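Protein virC2 (PDB 2RH3) enhances T-DNA transfer and virulence in Agrobacterium tumefaciens, its C-terminal part forming a ribbon-helix-helix fold that probably binds DNA. Local coordinates at residues L5-P10 / K29-I34; N44-G49 / E83-H88; A53-Y58 / F112-K117; N87-L92 / H102-A107. All coordinates share one frame; numbering follows the deposited sequence.

The four contacts show how the helices and loops of a single-chain ribbon-helix-helix domain pack on one another and on its two-stranded antiparallel ribbon, strands 2-7 and 71-76. Contact 1 comes first along the chain and joins strand 2-7 to helix 27-47, whose far end reappears in contact 2, with centres 21 Å apart on opposite sides of the chain's centre. Contact 2 shares helix 79-89 with contact 4, only about 10 Å away between centres. Contacts 3 and 4 both lean on helix 97-118, and contact 4 is nested within the loop that contact 3 closes. Contact 3 also touches contact 1, where Tyr58 meets Arg8. Strand, loop and helices are thus tied into one compact fold.

Contact 1 (L5-P10 / K29-I34); sequences LSARPP and KSLQMI
Leu31 reaches from its helix to the backbone where strand 5-7 runs out into Arg8, Pro9 and Pro10, and this one side chain supplies nearly all of the helix's share of the contact. With CG anti to the backbone N (chi1 -159°), its two methyls are spread along the chain. CD2 settles on the junction between Arg8 and Pro9, 3.7 Å from Pro9 N. The methyl of Ala7, which points at the helix, stands 4.1 Å from the same CD2. The other branch, CD1, comes up to CD of Pro10, likewise at 4.1 Å, as the two side chains run alongside one another, pointing opposite ways. No hydrogen bond crosses this interface; the leucine methyls pack on backbone and on apolar side chains. Arg8 marks the looser side: its backbone is part of the seat for Leu31, yet its side chain turns away toward a partly exposed position, where NH1 is hydrogen-bonded to Ser68. On the inner side other elements join. Leu31 also meets Val71 of the partner strand in the antiparallel ribbon, Pro9 and Pro10 lean on Tyr18 of helix 16-21, and Ala7 touches Leu109 of helix 97-118.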
loop_
_atom_site.group_PDB
_atom_site.type_symbol
_atom_site.label_atom_id
_atom_site.label_comp_id
_atom_site.label_asym_id
_atom_site.label_seq_id
_atom_site.Cartn_x
_atom_site.Cartn_y
_atom_site.Cartn_z
ATOM N N LEU A 5 0.491 6.152 7.490
ATOM C CA LEU A 5 0.686 4.971 6.652
ATOM C C LEU A 5 2.169 4.651 6.494
ATOM O O LEU A 5 3.016 5.532 6.595
ATOM C CB LEU A 5 0.106 5.243 5.261
ATOM C CG LEU A 5 -1.338 5.748 5.216
ATOM C CD1 LEU A 5 -1.533 6.679 4.027
ATOM C CD2 LEU A 5 -2.315 4.578 5.174
ATOM N N SER A 6 2.474 3.388 6.227
ATOM C CA SER A 6 3.851 2.968 6.008
ATOM C C SER A 6 3.884 1.734 5.131
ATOM O O SER A 6 2.971 0.913 5.166
ATOM C CB SER A 6 4.575 2.707 7.334
ATOM O OG SER A 6 3.961 1.662 8.061
ATOM N N ALA A 7 4.934 1.620 4.320
ATOM C CA ALA A 7 5.088 0.469 3.439
ATOM C C ALA A 7 6.537 0.274 3.044
ATOM O O ALA A 7 7.328 1.212 3.085
ATOM C CB ALA A 7 4.235 0.637 2.190
ATOM N N ARG A 8 6.871 -0.953 2.659
ATOM C CA ARG A 8 8.214 -1.278 2.166
ATOM C C ARG A 8 8.205 -1.360 0.645
ATOM O O ARG A 8 7.264 -1.866 0.058
ATOM C CB ARG A 8 8.646 -2.644 2.685
ATOM C CG ARG A 8 8.916 -2.731 4.165
ATOM C CD ARG A 8 9.451 -4.109 4.488
ATOM N NE ARG A 8 9.849 -4.216 5.889
ATOM C CZ ARG A 8 11.043 -3.869 6.360
ATOM N NH1 ARG A 8 11.976 -3.379 5.551
ATOM N NH2 ARG A 8 11.299 -4.006 7.651
ATOM N N PRO A 9 9.280 -0.900 -0.007
ATOM C CA PRO A 9 9.331 -1.112 -1.451
ATOM C C PRO A 9 9.276 -2.600 -1.836
ATOM O O PRO A 9 9.776 -3.460 -1.082
ATOM C CB PRO A 9 10.677 -0.494 -1.843
ATOM C CG PRO A 9 10.948 0.529 -0.760
ATOM C CD PRO A 9 10.447 -0.143 0.485
ATOM N N PRO A 10 8.672 -2.909 -2.997
ATOM C CA PRO A 10 8.580 -4.286 -3.448
ATOM C C PRO A 10 9.934 -4.808 -3.934
ATOM O O PRO A 10 10.848 -4.014 -4.254
ATOM C CB PRO A 10 7.597 -4.198 -4.621
ATOM C CG PRO A 10 7.797 -2.826 -5.165
ATOM C CD PRO A 10 8.057 -1.971 -3.960
ATOM N N LYS A 29 10.590 8.300 -2.828
ATOM C CA LYS A 29 9.781 9.124 -3.736
ATOM C C LYS A 29 8.931 8.247 -4.655
ATOM O O LYS A 29 7.734 8.498 -4.862
ATOM C CB LYS A 29 10.669 10.042 -4.578
ATOM C CG LYS A 29 9.948 10.665 -5.775
ATOM C CD LYS A 29 10.456 12.043 -6.102
ATOM C CE LYS A 29 9.401 12.797 -6.901
ATOM N NZ LYS A 29 9.918 14.069 -7.457
ATOM N N SER A 30 9.565 7.219 -5.212
ATOM C CA SER A 30 8.881 6.330 -6.148
ATOM C C SER A 30 7.690 5.651 -5.477
ATOM O O SER A 30 6.594 5.590 -6.053
ATOM C CB SER A 30 9.865 5.297 -6.709
ATOM O OG SER A 30 10.902 5.940 -7.452
ATOM N N LEU A 31 7.896 5.123 -4.265
ATOM C CA LEU A 31 6.807 4.427 -3.572
ATOM C C LEU A 31 5.686 5.391 -3.186
ATOM O O LEU A 31 4.510 5.030 -3.250
ATOM C CB LEU A 31 7.311 3.627 -2.367
ATOM C CG LEU A 31 6.362 2.498 -1.921
ATOM C CD1 LEU A 31 6.137 1.481 -3.046
ATOM C CD2 LEU A 31 6.857 1.816 -0.666
ATOM N N GLN A 32 6.058 6.611 -2.810
ATOM C CA GLN A 32 5.083 7.631 -2.432
ATOM C C GLN A 32 4.199 8.015 -3.618
ATOM O O GLN A 32 2.986 8.202 -3.452
ATOM C CB GLN A 32 5.791 8.856 -1.851
ATOM C CG GLN A 32 6.124 8.713 -0.375
ATOM C CD GLN A 32 7.225 9.658 0.092
ATOM O OE1 GLN A 32 7.763 10.453 -0.685
ATOM N NE2 GLN A 32 7.570 9.567 1.371
ATOM N N MET A 33 4.809 8.117 -4.804
ATOM C CA MET A 33 4.083 8.396 -6.061
ATOM C C MET A 33 3.039 7.310 -6.319
ATOM O O MET A 33 1.870 7.609 -6.606
ATOM C CB MET A 33 5.047 8.501 -7.249
ATOM C CG MET A 33 5.898 9.774 -7.211
ATOM S SD MET A 33 7.218 9.717 -8.418
ATOM C CE MET A 33 6.261 9.814 -9.938
ATOM N N ILE A 34 3.474 6.057 -6.207
ATOM C CA ILE A 34 2.574 4.929 -6.409
ATOM C C ILE A 34 1.470 4.899 -5.356
ATOM O O ILE A 34 0.303 4.732 -5.703
ATOM C CB ILE A 34 3.312 3.579 -6.439
ATOM C CG1 ILE A 34 4.280 3.538 -7.634
ATOM C CG2 ILE A 34 2.282 2.446 -6.571
ATOM C CD1 ILE A 34 5.232 2.330 -7.630
#

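Contact 2 (N44-G49 / E83-H88); sequences NMLADG and EAARNH
The amide N of His88 is shared by the carbonyls of Ala84 and Ala85, the two alanines that meet Leu46 across this contact. The bond to Ala85 O, at 3.1 Å, is the stronger, while that to Ala84 O is weak at 3.5 Å. The donor therefore leans to the acceptor three residues back as helix 79-89 nears its end. On the other side, Leu46 O takes the amide N of Gly49 at 3.3 Å, again three residues along. Gly49 has a positive phi of 78°, and the chain turns there.

Between the two segments the meeting is small and apolar. Leu46 has CG anti to its carbonyl carbon, beside the backbone N (chi1 -70°), which carries the branch across to the alanines. Its CD2 lies 3.9 Å from CB of Ala85 and 4.1 Å from CA of the same residue, so it touches the alanine's backbone as well as its methyl. Ala84 points its CB at the opposite helix and meets the backbone of Leu46, with CB 4.1 Å from Leu46 O. Because two of the three touching residues are alanines, the backbones can come close together.

Further residues close in around this point. Leu81, one turn earlier on helix 79-89, and Phe51 of the following loop both touch Leu46, whereas Phe100 of helix 97-118 packs on Ala85. The contact thus joins the tail of helix 27-47 to the middle of helix 79-89, with helix 97-118 beside them.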
loop_
_atom_site.group_PDB
_atom_site.type_symbol
_atom_site.label_atom_id
_atom_site.label_comp_id
_atom_site.label_asym_id
_atom_site.label_seq_id
_atom_site.Cartn_x
_atom_site.Cartn_y
_atom_site.Cartn_z
ATOM N N ASN A 44 -12.078 3.913 -3.108
ATOM C CA ASN A 44 -13.303 3.559 -3.816
ATOM C C ASN A 44 -13.716 2.110 -3.574
ATOM O O ASN A 44 -14.899 1.771 -3.667
ATOM C CB ASN A 44 -13.179 3.861 -5.315
ATOM C CG ASN A 44 -12.967 5.344 -5.602
ATOM O OD1 ASN A 44 -13.434 6.214 -4.863
ATOM N ND2 ASN A 44 -12.260 5.635 -6.686
ATOM N N MET A 45 -12.736 1.270 -3.239
ATOM C CA MET A 45 -12.971 -0.136 -2.881
ATOM C C MET A 45 -13.405 -0.307 -1.424
ATOM O O MET A 45 -14.057 -1.294 -1.077
ATOM C CB MET A 45 -11.715 -0.970 -3.134
ATOM C CG MET A 45 -11.316 -1.035 -4.595
ATOM S SD MET A 45 -9.650 -1.643 -4.857
ATOM C CE MET A 45 -9.734 -3.260 -4.113
ATOM N N LEU A 46 -13.017 0.642 -0.575
ATOM C CA LEU A 46 -13.457 0.647 0.812
ATOM C C LEU A 46 -14.945 0.937 0.845
ATOM O O LEU A 46 -15.703 0.286 1.570
ATOM C CB LEU A 46 -12.689 1.690 1.623
ATOM C CG LEU A 46 -11.211 1.365 1.866
ATOM C CD1 LEU A 46 -10.468 2.563 2.443
ATOM C CD2 LEU A 46 -11.048 0.150 2.772
ATOM N N ALA A 47 -15.353 1.895 0.014
ATOM C CA ALA A 47 -16.730 2.375 -0.020
ATOM C C ALA A 47 -17.759 1.277 -0.284
ATOM O O ALA A 47 -18.877 1.339 0.236
ATOM C CB ALA A 47 -16.865 3.493 -1.043
ATOM N N ASP A 48 -17.380 0.271 -1.075
ATOM C CA ASP A 48 -18.307 -0.804 -1.445
ATOM C C ASP A 48 -17.959 -2.196 -0.903
ATOM O O ASP A 48 -18.602 -3.185 -1.266
ATOM C CB ASP A 48 -18.470 -0.854 -2.972
ATOM C CG ASP A 48 -17.205 -1.315 -3.693
ATOM O OD1 ASP A 48 -16.209 -1.665 -3.027
ATOM O OD2 ASP A 48 -17.211 -1.332 -4.944
ATOM N N GLY A 49 -16.940 -2.274 -0.050
ATOM C CA GLY A 49 -16.527 -3.541 0.558
ATOM C C GLY A 49 -15.701 -4.489 -0.303
ATOM O O GLY A 49 -15.249 -5.543 0.173
ATOM N N GLU A 83 -13.542 3.489 9.111
ATOM C CA GLU A 83 -14.304 2.538 9.907
ATOM C C GLU A 83 -14.395 1.189 9.192
ATOM O O GLU A 83 -14.132 0.149 9.797
ATOM C CB GLU A 83 -15.701 3.075 10.251
ATOM C CG GLU A 83 -16.558 2.083 11.041
ATOM C CD GLU A 83 -17.526 2.747 12.008
ATOM O OE1 GLU A 83 -17.995 3.874 11.731
ATOM O OE2 GLU A 83 -17.823 2.128 13.052
ATOM N N ALA A 84 -14.750 1.216 7.906
ATOM C CA ALA A 84 -14.815 0.002 7.098
ATOM C C ALA A 84 -13.457 -0.717 7.037
ATOM O O ALA A 84 -13.388 -1.934 7.215
ATOM C CB ALA A 84 -15.337 0.321 5.696
ATOM N N ALA A 85 -12.388 0.048 6.802
ATOM C CA ALA A 85 -11.015 -0.479 6.813
ATOM C C ALA A 85 -10.644 -1.131 8.152
ATOM O O ALA A 85 -10.169 -2.264 8.180
ATOM C CB ALA A 85 -10.013 0.629 6.475
ATOM N N ARG A 86 -10.862 -0.407 9.249
ATOM C CA ARG A 86 -10.568 -0.908 10.599
ATOM C C ARG A 86 -11.335 -2.177 10.957
ATOM O O ARG A 86 -10.787 -3.084 11.580
ATOM C CB ARG A 86 -10.813 0.172 11.657
ATOM C CG ARG A 86 -9.586 1.023 11.924
ATOM C CD ARG A 86 -9.648 1.696 13.275
ATOM N NE ARG A 86 -8.312 1.798 13.877
ATOM C CZ ARG A 86 -7.448 2.785 13.658
ATOM N NH1 ARG A 86 -7.751 3.787 12.841
ATOM N NH2 ARG A 86 -6.267 2.769 14.264
ATOM N N ASN A 87 -12.603 -2.245 10.559
ATOM C CA ASN A 87 -13.414 -3.436 10.807
ATOM C C ASN A 87 -12.769 -4.694 10.229
ATOM O O ASN A 87 -12.911 -5.786 10.779
ATOM C CB ASN A 87 -14.812 -3.271 10.206
ATOM C CG ASN A 87 -15.696 -2.322 10.992
ATOM O OD1 ASN A 87 -16.718 -1.857 10.475
ATOM N ND2 ASN A 87 -15.339 -2.051 12.243
ATOM N N HIS A 88 -12.056 -4.519 9.118
ATOM C CA HIS A 88 -11.450 -5.623 8.396
ATOM C C HIS A 88 -10.006 -5.899 8.789
ATOM O O HIS A 88 -9.643 -7.045 9.045
ATOM C CB HIS A 88 -11.536 -5.363 6.889
ATOM C CG HIS A 88 -10.862 -6.405 6.060
ATOM N ND1 HIS A 88 -11.357 -7.683 5.926
ATOM C CD2 HIS A 88 -9.739 -6.354 5.305
ATOM C CE1 HIS A 88 -10.565 -8.377 5.128
ATOM N NE2 HIS A 88 -9.573 -7.595 4.741
#

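Contact 3 (A53-Y58 / F112-K117); sequences AAPKSY and FFAREK
One face of the Tyr58 ring receives the edge of Phe113, a T-shaped (edge-to-face) pair that ties a loop to helix 97-118 in this ribbon-helix-helix fold. CE2 of Phe113 stands 3.7 Å above the tyrosine plane, directly over the ring centre. Neighbouring CD2 touches nearer the root of the ring, 3.8 Å from Tyr58 CG. Seen from the phenylalanine, that CG lies at the edge and in the plane of its ring. The planes are almost perpendicular, at 89°, and the centroids are 5.0 Å apart, a geometry in which C-H edge meets pi face.

Torsions set up the encounter. Tyr58 holds CG between its backbone N and carbonyl carbon (chi1 49°), which turns the ring toward the helix, and Phe113 places CG beside its own backbone N (chi1 -58°). The phenolic OH of Tyr58 is hydrogen-bonded to the backbone O of Arg8, so the ring is fixed at its far end as well as over its face. Pro10 touches both rings, and Thr106 and Leu109 of helix 97-118 also meet the tyrosine.

Earlier in the loop, Lys56 folds back to give a weak bond from NZ to Ala54 O at 3.4 Å. A second, smaller touch lies at the partly exposed side: the proline ring of Pro55 points its CG at the methyl of Ala114, with CG and CB 3.9 Å apart.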
loop_
_atom_site.group_PDB
_atom_site.type_symbol
_atom_site.label_atom_id
_atom_site.label_comp_id
_atom_site.label_asym_id
_atom_site.label_seq_id
_atom_site.Cartn_x
_atom_site.Cartn_y
_atom_site.Cartn_z
ATOM N N ALA A 53 -11.672 -8.536 -0.808
ATOM C CA ALA A 53 -11.276 -9.576 -1.771
ATOM C C ALA A 53 -9.917 -9.311 -2.424
ATOM O O ALA A 53 -9.466 -10.064 -3.295
ATOM C CB ALA A 53 -12.352 -9.741 -2.833
ATOM N N ALA A 54 -9.268 -8.233 -2.011
ATOM C CA ALA A 54 -8.021 -7.834 -2.616
ATOM C C ALA A 54 -6.810 -8.421 -1.866
ATOM O O ALA A 54 -6.898 -8.712 -0.667
ATOM C CB ALA A 54 -7.954 -6.321 -2.683
ATOM N N PRO A 55 -5.681 -8.622 -2.579
ATOM C CA PRO A 55 -4.433 -9.122 -1.977
ATOM C C PRO A 55 -3.985 -8.283 -0.781
ATOM O O PRO A 55 -4.220 -7.076 -0.754
ATOM C CB PRO A 55 -3.412 -8.977 -3.109
ATOM C CG PRO A 55 -4.197 -8.964 -4.353
ATOM C CD PRO A 55 -5.536 -8.377 -4.029
ATOM N N LYS A 56 -3.336 -8.916 0.191
ATOM C CA LYS A 56 -2.983 -8.253 1.448
ATOM C C LYS A 56 -1.537 -7.743 1.466
ATOM O O LYS A 56 -1.235 -6.731 2.101
ATOM C CB LYS A 56 -3.226 -9.198 2.640
ATOM C CG LYS A 56 -4.694 -9.510 2.898
ATOM C CD LYS A 56 -5.318 -8.503 3.852
ATOM C CE LYS A 56 -6.828 -8.599 3.837
ATOM N NZ LYS A 56 -7.408 -7.920 2.645
ATOM N N SER A 57 -0.660 -8.446 0.759
ATOM C CA SER A 57 0.766 -8.109 0.731
ATOM C C SER A 57 1.436 -8.519 -0.578
ATOM O O SER A 57 0.799 -9.069 -1.478
ATOM C CB SER A 57 1.489 -8.761 1.917
ATOM O OG SER A 57 1.285 -10.163 1.903
ATOM N N TYR A 58 2.741 -8.263 -0.655
ATOM C CA TYR A 58 3.525 -8.487 -1.865
ATOM C C TYR A 58 4.962 -8.837 -1.484
ATOM O O TYR A 58 5.387 -8.546 -0.355
ATOM C CB TYR A 58 3.522 -7.234 -2.756
ATOM C CG TYR A 58 3.849 -5.961 -2.003
ATOM C CD1 TYR A 58 5.182 -5.533 -1.857
ATOM C CD2 TYR A 58 2.837 -5.199 -1.416
ATOM C CE1 TYR A 58 5.488 -4.388 -1.150
ATOM C CE2 TYR A 58 3.128 -4.056 -0.687
ATOM C CZ TYR A 58 4.463 -3.636 -0.583
ATOM O OH TYR A 58 4.761 -2.492 0.120
ATOM N N PHE A 112 -2.595 -2.531 -6.231
ATOM C CA PHE A 112 -2.036 -1.801 -7.368
ATOM C C PHE A 112 -1.108 -2.735 -8.161
ATOM O O PHE A 112 -1.187 -2.819 -9.393
ATOM C CB PHE A 112 -1.246 -0.582 -6.846
ATOM C CG PHE A 112 -0.675 0.270 -7.935
ATOM C CD1 PHE A 112 -1.352 1.409 -8.370
ATOM C CD2 PHE A 112 0.543 -0.057 -8.523
ATOM C CE1 PHE A 112 -0.821 2.205 -9.402
ATOM C CE2 PHE A 112 1.068 0.721 -9.551
ATOM C CZ PHE A 112 0.393 1.856 -9.979
ATOM N N PHE A 113 -0.232 -3.448 -7.446
ATOM C CA PHE A 113 0.716 -4.351 -8.086
ATOM C C PHE A 113 0.018 -5.540 -8.768
ATOM O O PHE A 113 0.430 -5.945 -9.846
ATOM C CB PHE A 113 1.776 -4.858 -7.112
ATOM C CG PHE A 113 2.601 -3.771 -6.449
ATOM C CD1 PHE A 113 2.971 -2.592 -7.137
ATOM C CD2 PHE A 113 3.047 -3.953 -5.141
ATOM C CE1 PHE A 113 3.742 -1.602 -6.501
ATOM C CE2 PHE A 113 3.829 -2.982 -4.511
ATOM C CZ PHE A 113 4.167 -1.801 -5.192
ATOM N N ALA A 114 -1.029 -6.084 -8.140
ATOM C CA ALA A 114 -1.778 -7.194 -8.750
ATOM C C ALA A 114 -2.494 -6.736 -10.022
ATOM O O ALA A 114 -2.593 -7.486 -11.003
ATOM C CB ALA A 114 -2.772 -7.800 -7.752
ATOM N N ARG A 115 -2.971 -5.489 -10.003
ATOM C CA ARG A 115 -3.669 -4.908 -11.155
ATOM C C ARG A 115 -2.677 -4.745 -12.303
ATOM O O ARG A 115 -2.989 -5.062 -13.449
ATOM C CB ARG A 115 -4.309 -3.568 -10.783
ATOM C CG ARG A 115 -5.282 -3.024 -11.858
ATOM C CD ARG A 115 -5.944 -1.699 -11.421
ATOM N NE ARG A 115 -6.617 -1.770 -10.116
ATOM C CZ ARG A 115 -7.847 -2.253 -9.906
ATOM N NH1 ARG A 115 -8.580 -2.730 -10.909
ATOM N NH2 ARG A 115 -8.348 -2.259 -8.678
ATOM N N GLU A 116 -1.474 -4.273 -11.977
ATOM C CA GLU A 116 -0.383 -4.193 -12.956
ATOM C C GLU A 116 -0.145 -5.539 -13.636
ATOM O O GLU A 116 -0.118 -5.635 -14.853
ATOM C CB GLU A 116 0.916 -3.804 -12.270
ATOM C CG GLU A 116 1.252 -2.359 -12.245
ATOM C CD GLU A 116 2.703 -2.152 -11.813
ATOM O OE1 GLU A 116 2.940 -2.092 -10.595
ATOM O OE2 GLU A 116 3.590 -2.055 -12.696
ATOM N N LYS A 117 0.035 -6.575 -12.827
ATOM C CA LYS A 117 0.324 -7.919 -13.319
ATOM C C LYS A 117 -0.804 -8.426 -14.223
ATOM O O LYS A 117 -0.549 -8.931 -15.315
ATOM C CB LYS A 117 0.550 -8.861 -12.137
ATOM C CG LYS A 117 1.169 -10.198 -12.498
ATOM C CD LYS A 117 1.417 -11.031 -11.249
ATOM C CE LYS A 117 2.106 -12.359 -11.558
ATOM N NZ LYS A 117 1.160 -13.419 -12.006
#

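Contact 4 (N87-L92 / H102-A107); sequences NHFDPL and HKLATA
Phe89 puts its ring between two layers, with its own helix on one side and helix 97-118 on the other. CD2 of His88 lies 3.7 Å above one face, over the ring centre. Toward the opposite face comes the backbone O of Lys103, offset toward the rim. CG of Phe89 sits beside the backbone N (chi1 -68°), an orientation that sends the ring tip into the neighbouring helix. There CZ approaches CB of Ala107 to 3.6 Å. The Phe89 and Leu104 side chains cross at about a right angle, Phe89 CE2 4.1 Å from Leu104 CD1. Phe89 and Lys103 instead pass in opposing senses: CB of the lysine lies by CD1 of the ring, and its CD passes 3.5 Å from Phe89 O. Beyond that point the lysine chain bends at chi4 (-64°) and the ammonium end turns off from the contact. Within the second helix, His102 O is gripped by both N and OG1 of Thr106, from opposite faces of its plane, the hydroxyl at 2.8 Å. Just after Phe89, Asp90 leaves the helical path and its OD1 accepts from Glu95 N. Such packing joins the two helices that follow ribbon strand 71-76 in a ribbon-helix-helix fold.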
loop_
_atom_site.group_PDB
_atom_site.type_symbol
_atom_site.label_atom_id
_atom_site.label_comp_id
_atom_site.label_asym_id
_atom_site.label_seq_id
_atom_site.Cartn_x
_atom_site.Cartn_y
_atom_site.Cartn_z
ATOM N N ASN A 87 -12.603 -2.245 10.559
ATOM C CA ASN A 87 -13.414 -3.436 10.807
ATOM C C ASN A 87 -12.769 -4.694 10.229
ATOM O O ASN A 87 -12.911 -5.786 10.779
ATOM C CB ASN A 87 -14.812 -3.271 10.206
ATOM C CG ASN A 87 -15.696 -2.322 10.992
ATOM O OD1 ASN A 87 -16.718 -1.857 10.475
ATOM N ND2 ASN A 87 -15.339 -2.051 12.243
ATOM N N HIS A 88 -12.056 -4.519 9.118
ATOM C CA HIS A 88 -11.450 -5.623 8.396
ATOM C C HIS A 88 -10.006 -5.899 8.789
ATOM O O HIS A 88 -9.643 -7.045 9.045
ATOM C CB HIS A 88 -11.536 -5.363 6.889
ATOM C CG HIS A 88 -10.862 -6.405 6.060
ATOM N ND1 HIS A 88 -11.357 -7.683 5.926
ATOM C CD2 HIS A 88 -9.739 -6.354 5.305
ATOM C CE1 HIS A 88 -10.565 -8.377 5.128
ATOM N NE2 HIS A 88 -9.573 -7.595 4.741
ATOM N N PHE A 89 -9.194 -4.848 8.835
ATOM C CA PHE A 89 -7.768 -4.971 9.137
ATOM C C PHE A 89 -7.471 -5.035 10.630
ATOM O O PHE A 89 -6.391 -5.465 11.020
ATOM C CB PHE A 89 -6.974 -3.836 8.494
ATOM C CG PHE A 89 -6.938 -3.907 6.984
ATOM C CD1 PHE A 89 -6.262 -4.940 6.338
ATOM C CD2 PHE A 89 -7.595 -2.954 6.221
ATOM C CE1 PHE A 89 -6.240 -5.008 4.938
ATOM C CE2 PHE A 89 -7.579 -3.012 4.829
ATOM C CZ PHE A 89 -6.912 -4.039 4.190
ATOM N N ASP A 90 -8.448 -4.621 11.437
ATOM C CA ASP A 90 -8.328 -4.567 12.904
ATOM C C ASP A 90 -9.615 -5.116 13.537
ATOM O O ASP A 90 -10.270 -4.428 14.330
ATOM C CB ASP A 90 -8.064 -3.116 13.333
ATOM C CG ASP A 90 -7.722 -2.981 14.810
ATOM O OD1 ASP A 90 -7.334 -3.989 15.444
ATOM O OD2 ASP A 90 -7.836 -1.854 15.341
ATOM N N PRO A 91 -9.985 -6.369 13.194
ATOM C CA PRO A 91 -11.305 -6.900 13.522
ATOM C C PRO A 91 -11.610 -6.985 15.029
ATOM O O PRO A 91 -12.781 -7.044 15.423
ATOM C CB PRO A 91 -11.277 -8.307 12.911
ATOM C CG PRO A 91 -9.851 -8.648 12.788
ATOM C CD PRO A 91 -9.164 -7.366 12.476
ATOM N N LEU A 92 -10.558 -6.983 15.845
ATOM C CA LEU A 92 -10.689 -7.080 17.304
ATOM C C LEU A 92 -10.476 -5.724 17.990
ATOM O O LEU A 92 -10.681 -5.597 19.206
ATOM C CB LEU A 92 -9.685 -8.102 17.837
ATOM C CG LEU A 92 -9.843 -9.575 17.428
ATOM C CD1 LEU A 92 -8.657 -10.371 17.942
ATOM C CD2 LEU A 92 -11.138 -10.169 17.942
ATOM N N HIS A 102 0.169 0.505 8.408
ATOM C CA HIS A 102 1.023 -0.390 7.640
ATOM C C HIS A 102 0.179 -1.387 6.856
ATOM O O HIS A 102 0.430 -1.610 5.672
ATOM C CB HIS A 102 2.004 -1.127 8.544
ATOM C CG HIS A 102 2.910 -2.067 7.808
ATOM N ND1 HIS A 102 3.932 -1.635 6.991
ATOM C CD2 HIS A 102 2.956 -3.421 7.785
ATOM C CE1 HIS A 102 4.560 -2.682 6.484
ATOM N NE2 HIS A 102 3.982 -3.777 6.943
ATOM N N LYS A 103 -0.837 -1.960 7.513
ATOM C CA LYS A 103 -1.733 -2.930 6.873
ATOM C C LYS A 103 -2.490 -2.296 5.717
ATOM O O LYS A 103 -2.610 -2.893 4.635
ATOM C CB LYS A 103 -2.729 -3.511 7.895
ATOM C CG LYS A 103 -2.079 -4.480 8.855
ATOM C CD LYS A 103 -3.136 -5.204 9.688
ATOM C CE LYS A 103 -2.518 -5.954 10.854
ATOM N NZ LYS A 103 -1.599 -7.048 10.421
ATOM N N LEU A 104 -2.984 -1.081 5.953
ATOM C CA LEU A 104 -3.781 -0.363 4.957
ATOM C C LEU A 104 -2.929 -0.010 3.736
ATOM O O LEU A 104 -3.318 -0.315 2.600
ATOM C CB LEU A 104 -4.404 0.899 5.565
ATOM C CG LEU A 104 -5.306 1.732 4.634
ATOM C CD1 LEU A 104 -6.448 0.891 4.077
ATOM C CD2 LEU A 104 -5.838 2.976 5.316
ATOM N N ALA A 105 -1.769 0.598 3.967
ATOM C CA ALA A 105 -0.877 0.965 2.846
ATOM C C ALA A 105 -0.418 -0.259 2.073
ATOM O O ALA A 105 -0.419 -0.263 0.834
ATOM C CB ALA A 105 0.319 1.756 3.343
ATOM N N THR A 106 -0.039 -1.306 2.803
ATOM C CA THR A 106 0.461 -2.521 2.183
ATOM C C THR A 106 -0.604 -3.181 1.295
ATOM O O THR A 106 -0.302 -3.608 0.178
ATOM C CB THR A 106 1.056 -3.484 3.238
ATOM O OG1 THR A 106 2.190 -2.846 3.855
ATOM C CG2 THR A 106 1.490 -4.795 2.594
ATOM N N ALA A 107 -1.843 -3.238 1.781
ATOM C CA ALA A 107 -2.954 -3.772 0.992
ATOM C C ALA A 107 -3.231 -2.933 -0.255
ATOM O O ALA A 107 -3.471 -3.479 -1.321
ATOM C CB ALA A 107 -4.228 -3.877 1.846
#